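Local atomic coordinates of alkyl hydroperoxide reductase AhpD (Legionella pneumophila, PDB entry 5DIK), a protein that probably reduces alkyl hydroperoxides through a redox-active cysteine pair, as in AhpD-like relatives, and may serve the bacterium's antioxidative response. Residues Lys18-Thr21 / Thr22-Lys26; Glu57-Ala60 / Met61-Val65; Leu83-Thr86 / Arg87-Leu91. One frame throughout, in Å; residues are numbered along the deposited sequence.

Contact 1 (Lys18-Thr21 / Thr22-Lys26)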
ATOM      1  N   LYS A  18     -11.610   5.220 -20.984  1.00 25.97           N
ATOM      2  CA  LYS A  18     -11.370   6.064 -22.169  1.00 27.04           C
ATOM      3  C   LYS A  18     -10.427   7.234 -21.870  1.00 24.81           C
ATOM      4  O   LYS A  18      -9.568   7.536 -22.673  1.00 25.19           O
ATOM      5  CB  LYS A  18     -12.705   6.565 -22.776  1.00 29.76           C
ATOM      6  CG  LYS A  18     -13.431   5.450 -23.520  1.00 35.68           C
ATOM      7  CD  LYS A  18     -14.826   5.858 -23.987  1.00 41.03           C
ATOM      8  CE  LYS A  18     -14.750   6.648 -25.280  1.00 48.20           C
ATOM      9  NZ  LYS A  18     -16.111   7.010 -25.792  1.00 54.28           N
ATOM     10  N   ASP A  19     -10.621   7.896 -20.734  1.00 25.13           N
ATOM     11  CA  ASP A  19      -9.753   9.003 -20.332  1.00 26.47           C
ATOM     12  C   ASP A  19      -8.311   8.539 -20.110  1.00 24.83           C
ATOM     13  O   ASP A  19      -7.376   9.244 -20.472  1.00 23.51           O
ATOM     14  CB  ASP A  19     -10.303   9.719 -19.104  1.00 29.68           C
ATOM     15  CG  ASP A  19     -11.513  10.601 -19.440  1.00 37.63           C
ATOM     16  OD1 ASP A  19     -11.847  10.719 -20.648  1.00 41.17           O
ATOM     17  OD2 ASP A  19     -12.144  11.139 -18.504  1.00 46.68           O
ATOM     18  N   ILE A  20      -8.125   7.348 -19.555  1.00 24.15           N
ATOM     19  CA  ILE A  20      -6.768   6.817 -19.405  1.00 23.10           C
ATOM     20  C   ILE A  20      -6.180   6.477 -20.780  1.00 22.99           C
ATOM     21  O   ILE A  20      -5.026   6.797 -21.075  1.00 22.44           O
ATOM     22  CB  ILE A  20      -6.749   5.605 -18.457  1.00 22.82           C
ATOM     23  CG1 ILE A  20      -7.021   6.074 -17.022  1.00 23.93           C
ATOM     24  CG2 ILE A  20      -5.428   4.860 -18.585  1.00 22.29           C
ATOM     25  CD1 ILE A  20      -7.466   4.977 -16.059  1.00 23.70           C
ATOM     26  N   THR A  21      -6.975   5.845 -21.633  1.00 23.34           N
ATOM     27  CA  THR A  21      -6.511   5.461 -22.970  1.00 23.99           C
ATOM     28  C   THR A  21      -6.048   6.681 -23.774  1.00 23.13           C
ATOM     29  O   THR A  21      -5.056   6.597 -24.472  1.00 23.44           O
ATOM     30  CB  THR A  21      -7.600   4.670 -23.732  1.00 25.38           C
ATOM     31  OG1 THR A  21      -7.821   3.438 -23.044  1.00 26.49           O
ATOM     32  CG2 THR A  21      -7.187   4.364 -25.199  1.00 27.07           C
ATOM     33  N   THR A  22      -6.748   7.801 -23.635  1.00 22.81           N
ATOM     34  CA  THR A  22      -6.349   9.044 -24.303  1.00 25.07           C
ATOM     35  C   THR A  22      -4.916   9.447 -23.908  1.00 24.47           C
ATOM     36  O   THR A  22      -4.118   9.872 -24.761  1.00 23.92           O
ATOM     37  CB  THR A  22      -7.334  10.172 -23.957  1.00 27.40           C
ATOM     38  OG1 THR A  22      -8.626   9.822 -24.468  1.00 28.97           O
ATOM     39  CG2 THR A  22      -6.885  11.538 -24.532  1.00 29.54           C
ATOM     40  N   GLN A  23      -4.585   9.306 -22.622  1.00 21.81           N
ATOM     41  CA  GLN A  23      -3.228   9.620 -22.175  1.00 20.54           C
ATOM     42  C   GLN A  23      -2.217   8.571 -22.601  1.00 19.94           C
ATOM     43  O   GLN A  23      -1.107   8.919 -23.003  1.00 18.65           O
ATOM     44  CB  GLN A  23      -3.179   9.852 -20.656  1.00 21.03           C
ATOM     45  CG  GLN A  23      -4.214  10.842 -20.130  1.00 23.57           C
ATOM     46  CD  GLN A  23      -4.129  12.231 -20.771  1.00 26.00           C
ATOM     47  OE1 GLN A  23      -3.081  12.676 -21.213  1.00 28.80           O
ATOM     48  NE2 GLN A  23      -5.250  12.941 -20.765  1.00 28.34           N
ATOM     49  N   LEU A  24      -2.580   7.295 -22.538  1.00 21.62           N
ATOM     50  CA  LEU A  24      -1.668   6.234 -22.927  1.00 22.23           C
ATOM     51  C   LEU A  24      -1.261   6.309 -24.408  1.00 22.83           C
ATOM     52  O   LEU A  24      -0.146   5.936 -24.760  1.00 21.23           O
ATOM     53  CB  LEU A  24      -2.271   4.848 -22.652  1.00 24.30           C
ATOM     54  CG  LEU A  24      -2.606   4.465 -21.207  1.00 25.76           C
ATOM     55  CD1 LEU A  24      -3.127   3.044 -21.169  1.00 27.55           C
ATOM     56  CD2 LEU A  24      -1.411   4.647 -20.307  1.00 28.16           C
ATOM     57  N   ALA A  25      -2.182   6.766 -25.262  1.00 22.87           N
ATOM     58  CA  ALA A  25      -1.867   7.026 -26.691  1.00 24.05           C
ATOM     59  C   ALA A  25      -0.749   8.053 -26.827  1.00 23.48           C
ATOM     60  O   ALA A  25       0.135   7.917 -27.680  1.00 23.18           O
ATOM     61  CB  ALA A  25      -3.108   7.526 -27.436  1.00 23.99           C
ATOM     62  N   LYS A  26      -0.767   9.065 -25.962  1.00 22.26           N
ATOM     63  CA  LYS A  26       0.328  10.032 -25.911  1.00 24.16           C
ATOM     64  C   LYS A  26       1.632   9.399 -25.435  1.00 23.96           C
ATOM     65  O   LYS A  26       2.689   9.660 -26.002  1.00 21.49           O
ATOM     66  CB  LYS A  26      -0.027  11.232 -25.042  1.00 26.32           C
ATOM     67  CG  LYS A  26      -1.261  11.997 -25.517  1.00 28.22           C
ATOM     68  CD  LYS A  26      -1.654  13.017 -24.479  1.00 28.77           C
ATOM     69  CE  LYS A  26      -3.056  13.567 -24.697  1.00 28.68           C
ATOM     70  NZ  LYS A  26      -3.395  14.462 -23.577  1.00 29.10           N
TER

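Contact 2 (Glu57-Ala60 / Met61-Val65)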
ATOM      1  N   GLU A  57      -6.598 -13.326 -16.021  1.00 16.43           N
ATOM      2  CA  GLU A  57      -7.325 -12.087 -15.820  1.00 18.67           C
ATOM      3  C   GLU A  57      -8.094 -12.014 -14.512  1.00 16.72           C
ATOM      4  O   GLU A  57      -8.297 -10.904 -14.008  1.00 16.93           O
ATOM      5  CB  GLU A  57      -8.336 -11.799 -16.945  1.00 22.32           C
ATOM      6  CG  GLU A  57      -7.683 -11.236 -18.161  1.00 28.25           C
ATOM      7  CD  GLU A  57      -6.988  -9.898 -17.942  1.00 27.61           C
ATOM      8  OE1 GLU A  57      -7.588  -8.931 -17.440  1.00 33.22           O
ATOM      9  OE2 GLU A  57      -5.853  -9.808 -18.393  1.00 30.59           O
ATOM     10  N   LEU A  58      -8.589 -13.152 -14.020  1.00 15.83           N
ATOM     11  CA  LEU A  58      -9.196 -13.210 -12.714  1.00 15.91           C
ATOM     12  C   LEU A  58      -8.155 -12.826 -11.647  1.00 15.77           C
ATOM     13  O   LEU A  58      -8.466 -12.083 -10.709  1.00 14.90           O
ATOM     14  CB  LEU A  58      -9.824 -14.578 -12.446  1.00 16.75           C
ATOM     15  CG  LEU A  58     -11.084 -14.859 -13.269  1.00 18.64           C
ATOM     16  CD1 LEU A  58     -11.479 -16.308 -13.163  1.00 19.41           C
ATOM     17  CD2 LEU A  58     -12.238 -13.956 -12.843  1.00 19.40           C
ATOM     18  N   ILE A  59      -6.922 -13.300 -11.806  1.00 14.58           N
ATOM     19  CA  ILE A  59      -5.834 -12.903 -10.917  1.00 15.20           C
ATOM     20  C   ILE A  59      -5.578 -11.401 -11.006  1.00 14.39           C
ATOM     21  O   ILE A  59      -5.465 -10.729  -9.972  1.00 14.91           O
ATOM     22  CB  ILE A  59      -4.549 -13.695 -11.216  1.00 15.83           C
ATOM     23  CG1 ILE A  59      -4.773 -15.174 -10.884  1.00 17.14           C
ATOM     24  CG2 ILE A  59      -3.350 -13.132 -10.441  1.00 15.64           C
ATOM     25  CD1 ILE A  59      -3.706 -16.070 -11.490  1.00 18.09           C
ATOM     26  N   ALA A  60      -5.542 -10.862 -12.219  1.00 14.01           N
ATOM     27  CA  ALA A  60      -5.353  -9.415 -12.413  1.00 14.71           C
ATOM     28  C   ALA A  60      -6.467  -8.621 -11.730  1.00 14.18           C
ATOM     29  O   ALA A  60      -6.197  -7.595 -11.122  1.00 13.97           O
ATOM     30  CB  ALA A  60      -5.274  -9.062 -13.886  1.00 14.57           C
ATOM     31  N   MET A  61      -7.700  -9.107 -11.813  1.00 14.58           N
ATOM     32  CA  MET A  61      -8.847  -8.410 -11.172  1.00 15.79           C
ATOM     33  C   MET A  61      -8.716  -8.408  -9.653  1.00 14.70           C
ATOM     34  O   MET A  61      -8.932  -7.379  -9.023  1.00 14.85           O
ATOM     35  CB  MET A  61     -10.174  -9.032 -11.567  1.00 17.09           C
ATOM     36  CG  MET A  61     -11.371  -8.386 -10.853  1.00 20.08           C
ATOM     37  SD  MET A  61     -11.495  -6.601 -11.143  1.00 24.74           S
ATOM     38  CE  MET A  61     -12.179  -6.791 -12.785  1.00 22.44           C
ATOM     39  N   ALA A  62      -8.338  -9.538  -9.076  1.00 14.27           N
ATOM     40  CA  ALA A  62      -8.059  -9.589  -7.642  1.00 14.67           C
ATOM     41  C   ALA A  62      -7.007  -8.584  -7.213  1.00 13.73           C
ATOM     42  O   ALA A  62      -7.200  -7.875  -6.208  1.00 13.42           O
ATOM     43  CB  ALA A  62      -7.663 -10.984  -7.202  1.00 14.13           C
ATOM     44  N   LEU A  63      -5.921  -8.502  -7.974  1.00 13.99           N
ATOM     45  CA  LEU A  63      -4.837  -7.568  -7.706  1.00 14.89           C
ATOM     46  C   LEU A  63      -5.280  -6.112  -7.864  1.00 14.59           C
ATOM     47  O   LEU A  63      -4.891  -5.246  -7.087  1.00 13.33           O
ATOM     48  CB  LEU A  63      -3.660  -7.849  -8.667  1.00 16.67           C
ATOM     49  CG  LEU A  63      -2.876  -9.109  -8.373  1.00 18.85           C
ATOM     50  CD1 LEU A  63      -2.014  -9.536  -9.557  1.00 21.07           C
ATOM     51  CD2 LEU A  63      -1.981  -8.872  -7.192  1.00 19.60           C
ATOM     52  N   ALA A  64      -6.096  -5.850  -8.879  1.00 14.81           N
ATOM     53  CA  ALA A  64      -6.660  -4.518  -9.068  1.00 15.09           C
ATOM     54  C   ALA A  64      -7.519  -4.034  -7.904  1.00 14.26           C
ATOM     55  O   ALA A  64      -7.476  -2.847  -7.554  1.00 14.80           O
ATOM     56  CB  ALA A  64      -7.448  -4.461 -10.381  1.00 15.90           C
ATOM     57  N   VAL A  65      -8.299  -4.953  -7.325  1.00 14.14           N
ATOM     58  CA  VAL A  65      -9.121  -4.673  -6.167  1.00 13.33           C
ATOM     59  C   VAL A  65      -8.200  -4.435  -4.970  1.00 14.40           C
ATOM     60  O   VAL A  65      -8.362  -3.430  -4.230  1.00 13.07           O
ATOM     61  CB  VAL A  65     -10.144  -5.799  -5.929  1.00 14.14           C
ATOM     62  CG1 VAL A  65     -10.793  -5.732  -4.552  1.00 13.55           C
ATOM     63  CG2 VAL A  65     -11.187  -5.768  -7.038  1.00 14.56           C
TER

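Contact 3 (Leu83-Thr86 / Arg87-Leu91)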
ATOM      1  N   LEU A  83     -13.253 -12.222 -22.365  1.00 26.60           N
ATOM      2  CA  LEU A  83     -12.811 -13.606 -22.202  1.00 26.26           C
ATOM      3  C   LEU A  83     -13.916 -14.547 -21.690  1.00 27.26           C
ATOM      4  O   LEU A  83     -13.634 -15.674 -21.343  1.00 26.48           O
ATOM      5  CB  LEU A  83     -11.605 -13.662 -21.264  1.00 29.21           C
ATOM      6  CG  LEU A  83     -10.328 -13.030 -21.803  1.00 29.79           C
ATOM      7  CD1 LEU A  83      -9.250 -13.001 -20.736  1.00 29.90           C
ATOM      8  CD2 LEU A  83      -9.838 -13.777 -23.032  1.00 31.36           C
ATOM      9  N   GLN A  84     -15.149 -14.051 -21.630  1.00 27.45           N
ATOM     10  CA  GLN A  84     -16.322 -14.806 -21.211  1.00 30.51           C
ATOM     11  C   GLN A  84     -16.232 -15.397 -19.796  1.00 27.64           C
ATOM     12  O   GLN A  84     -16.752 -16.477 -19.508  1.00 25.49           O
ATOM     13  CB  GLN A  84     -16.669 -15.884 -22.271  1.00 32.50           C
ATOM     14  CG  GLN A  84     -16.849 -15.305 -23.669  1.00 37.93           C
ATOM     15  CD  GLN A  84     -17.110 -16.380 -24.713  1.00 43.09           C
ATOM     16  OE1 GLN A  84     -17.293 -17.553 -24.391  1.00 49.51           O
ATOM     17  NE2 GLN A  84     -17.112 -15.985 -25.964  1.00 50.12           N
ATOM     18  N   ALA A  85     -15.619 -14.649 -18.892  1.00 25.59           N
ATOM     19  CA  ALA A  85     -15.688 -14.990 -17.476  1.00 25.21           C
ATOM     20  C   ALA A  85     -17.130 -14.884 -17.006  1.00 24.15           C
ATOM     21  O   ALA A  85     -17.851 -13.984 -17.416  1.00 25.90           O
ATOM     22  CB  ALA A  85     -14.809 -14.034 -16.662  1.00 25.90           C
ATOM     23  N   THR A  86     -17.548 -15.781 -16.134  1.00 23.50           N
ATOM     24  CA  THR A  86     -18.899 -15.703 -15.582  1.00 26.15           C
ATOM     25  C   THR A  86     -18.914 -14.784 -14.361  1.00 27.12           C
ATOM     26  O   THR A  86     -17.886 -14.517 -13.713  1.00 22.14           O
ATOM     27  CB  THR A  86     -19.438 -17.082 -15.178  1.00 25.42           C
ATOM     28  OG1 THR A  86     -18.678 -17.580 -14.067  1.00 27.39           O
ATOM     29  CG2 THR A  86     -19.349 -18.070 -16.351  1.00 27.61           C
ATOM     30  N   ARG A  87     -20.105 -14.299 -14.073  1.00 24.21           N
ATOM     31  CA  ARG A  87     -20.373 -13.541 -12.869  1.00 25.52           C
ATOM     32  C   ARG A  87     -19.905 -14.285 -11.609  1.00 25.06           C
ATOM     33  O   ARG A  87     -19.294 -13.689 -10.718  1.00 22.94           O
ATOM     34  CB  ARG A  87     -21.890 -13.286 -12.813  1.00 26.29           C
ATOM     35  CG  ARG A  87     -22.297 -12.312 -11.745  1.00 27.72           C
ATOM     36  CD  ARG A  87     -23.807 -12.211 -11.719  1.00 28.72           C
ATOM     37  NE  ARG A  87     -24.227 -11.286 -10.695  1.00 26.63           N
ATOM     38  CZ  ARG A  87     -24.327  -9.985 -10.856  1.00 27.66           C
ATOM     39  NH1 ARG A  87     -24.060  -9.416 -12.026  1.00 30.22           N
ATOM     40  NH2 ARG A  87     -24.748  -9.245  -9.846  1.00 30.66           N
ATOM     41  N   GLU A  88     -20.183 -15.587 -11.539  1.00 23.99           N
ATOM     42  CA  GLU A  88     -19.786 -16.382 -10.402  1.00 23.96           C
ATOM     43  C   GLU A  88     -18.257 -16.520 -10.247  1.00 22.36           C
ATOM     44  O   GLU A  88     -17.763 -16.509  -9.124  1.00 19.06           O
ATOM     45  CB  GLU A  88     -20.430 -17.778 -10.423  1.00 29.14           C
ATOM     46  CG  GLU A  88     -20.086 -18.671  -9.213  1.00 37.54           C
ATOM     47  CD  GLU A  88     -20.580 -18.164  -7.846  1.00 43.18           C
ATOM     48  OE1 GLU A  88     -21.491 -17.318  -7.816  0.60 50.43           O
ATOM     49  OE2 GLU A  88     -20.056 -18.613  -6.800  1.00 47.18           O
ATOM     50  N   GLU A  89     -17.545 -16.681 -11.347  1.00 19.31           N
ATOM     51  CA  GLU A  89     -16.063 -16.686 -11.306  1.00 21.71           C
ATOM     52  C   GLU A  89     -15.578 -15.337 -10.775  1.00 19.54           C
ATOM     53  O   GLU A  89     -14.673 -15.297  -9.944  1.00 18.48           O
ATOM     54  CB  GLU A  89     -15.455 -16.971 -12.699  1.00 22.41           C
ATOM     55  CG  GLU A  89     -15.681 -18.396 -13.158  1.00 25.24           C
ATOM     56  CD  GLU A  89     -15.393 -18.622 -14.642  1.00 27.93           C
ATOM     57  OE1 GLU A  89     -15.549 -17.695 -15.476  1.00 28.32           O
ATOM     58  OE2 GLU A  89     -14.998 -19.745 -14.970  1.00 31.72           O
ATOM     59  N   LEU A  90     -16.173 -14.242 -11.248  1.00 18.31           N
ATOM     60  CA  LEU A  90     -15.794 -12.914 -10.733  1.00 19.87           C
ATOM     61  C   LEU A  90     -16.046 -12.810  -9.227  1.00 19.18           C
ATOM     62  O   LEU A  90     -15.160 -12.400  -8.470  1.00 16.70           O
ATOM     63  CB  LEU A  90     -16.521 -11.800 -11.487  1.00 20.80           C
ATOM     64  CG  LEU A  90     -16.358 -10.405 -10.883  1.00 23.24           C
ATOM     65  CD1 LEU A  90     -14.931  -9.937 -11.066  1.00 24.36           C
ATOM     66  CD2 LEU A  90     -17.314  -9.409 -11.506  1.00 24.95           C
ATOM     67  N   LEU A  91     -17.263 -13.174  -8.786  1.00 18.22           N
ATOM     68  CA  LEU A  91     -17.604 -13.076  -7.391  1.00 20.70           C
ATOM     69  C   LEU A  91     -16.608 -13.845  -6.527  1.00 19.41           C
ATOM     70  O   LEU A  91     -16.249 -13.396  -5.448  1.00 18.73           O
ATOM     71  CB  LEU A  91     -19.031 -13.553  -7.119  1.00 21.84           C
ATOM     72  CG  LEU A  91     -20.146 -12.660  -7.694  1.00 23.73           C
ATOM     73  CD1 LEU A  91     -21.488 -13.331  -7.454  1.00 24.92           C
ATOM     74  CD2 LEU A  91     -20.141 -11.269  -7.092  1.00 26.51           C
TER

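Contact 1 (Lys18-Thr21 / Thr22-Lys26)
Thr22 turns its hydroxyl back along the helix onto the carbonyl of Lys18, four residues earlier, and shows how a helical serine or threonine can share an acceptor with its own amide. With OG1 anti to the carbonyl carbon, next to the backbone N (chi1 -63°), the hydroxyl lies 3.1 Å from Lys18 O and donates to it. The amide Thr22 N reaches the same oxygen at 3.0 Å, and the two donors approach from opposite faces of the carbonyl plane, the hydroxyl tilted further out of it than the amide. Lys18 O is therefore gripped twice by one residue. Thr21 adopts the same rotamer and sends its own hydroxyl back to Thr17 O; the same side-chain-to-backbone bond thus occurs at two consecutive positions.

On another face of the helix, Ile20 and Leu24 run alongside each other in the same direction. The branch methyl Ile20 CG2 touches Leu24 CG and CD1, both at 3.9 Å, while Leu24 CG also rests 3.4 Å from Ile20 O. Beneath them Leu24 N donates to Ile20 O over 2.9 Å. Further on, the bent chain of Gln23 offers OE1 to Lys26 NZ at 3.0 Å, and that ammonium also forms a salt bridge with Glu117 of a second subunit, another copy of the protein.

Ile20 packs on Phe75 of helix 70-82 and on Ala110 of the second subunit, whose Leu106 meets Leu24. The pattern is that of an amphipathic alpha-helix at a subunit interface, its i to i+4 apolar pair turned to the partner and its threonine hydroxyls bonded to the preceding turn.

Contact 2 (Glu57-Ala60 / Met61-Val65)
Four successive i to i+4 backbone bonds, from Met61 N to Glu57 O through Ala64 N to Ala60 O (2.8 Å), carry helix 53-66 through this stretch as regular alpha-helix. Leu63 follows Ile59 one turn on, the two chains leaving the helix in parallel. Ile59 CG2 meets Leu63 CD1 at 3.9 Å, and Leu63 CG, set beside its own backbone N (chi1 -73°), comes within 3.4 Å of Ile59 O, so the leucine leans over the carbonyl of the preceding turn. Ala62 CB approaches that same oxygen at 3.5 Å.

In the all-helical AhpD-like fold this helix is a central, buried element. Glu57 OE1 is hydrogen-bonded to His76 ND1 on helix 70-82, and Ala64 lies against Cys72 of the Cys69-Cys72 disulfide, consistent with the Glu/CXXC/His redox site of AhpD-like relatives, in which the glutamate and histidine are thought to relay protons. Another side meets the third subunit, where Ile59 packs on Ala62 of that copy and Ala62 on its Ile59, a reciprocal pairing. In Met61 the anti chi1 (177°) leads the chain away from the preceding turn, and bends at the next two torsions curl its end; the side chain packs on Ser77 and Ala112 of its own chain.

Contact 3 (Leu83-Thr86 / Arg87-Leu91)
Glu89 OE1 takes the amide hydrogen of Thr86 N at 2.8 Å, in a nearly straight bond (169° at the hydrogen) that meets the carboxylate on its anti side, 30° out of its plane. Ala85 CA lies against the same oxygen at 3.4 Å. In exchange Thr86 OG1, flanked by both the backbone N and C (chi1 67°), accepts from Glu89 N at 3.1 Å. The side chains run roughly perpendicular, with Glu89 CG 3.2 Å from Thr86 OG1.

This reciprocal exchange is a capping box, with Thr86 as N-cap of helix 87-99; the first turn is carried on by Leu90 N bonding to Thr86 O at 3.0 Å. Just upstream, helix 70-82 ends in a Schellman motif whose C-prime residue is Gln84, at positive phi, so one helix is closed and the next begun within a few residues. The other carboxylate oxygen, Glu89 OE2, makes a salt bridge to Lys54, which may favour the charged form of the capping group. Arg87, extended from CG to NE, gives NH2 to Glu117 of its own chain and NE to Glu30 of the fourth subunit, both salt bridges.

Overall arrangement
From the N terminus the three contacts follow in series, neither nesting nor crossing, each formed within nine consecutive residues; contacts 1 and 2 close no loop, being turns of one helix each. Contact 1 lies within helix 12-30, about 21 Å between centres from contact 2 and about 27 Å from contact 3, on the opposite side of the chain's centre from the latter. Contact 2 falls within the buried helix 53-66, while contact 3 closes the short link between helices 70-82 and 87-99. These last two touch: Leu83 packs on Glu57, and Leu90 on Met61. Contact 1 faces the second subunit, contacts 2 and 3 both the third, and contact 3 also the fourth, within a six-chain assembly.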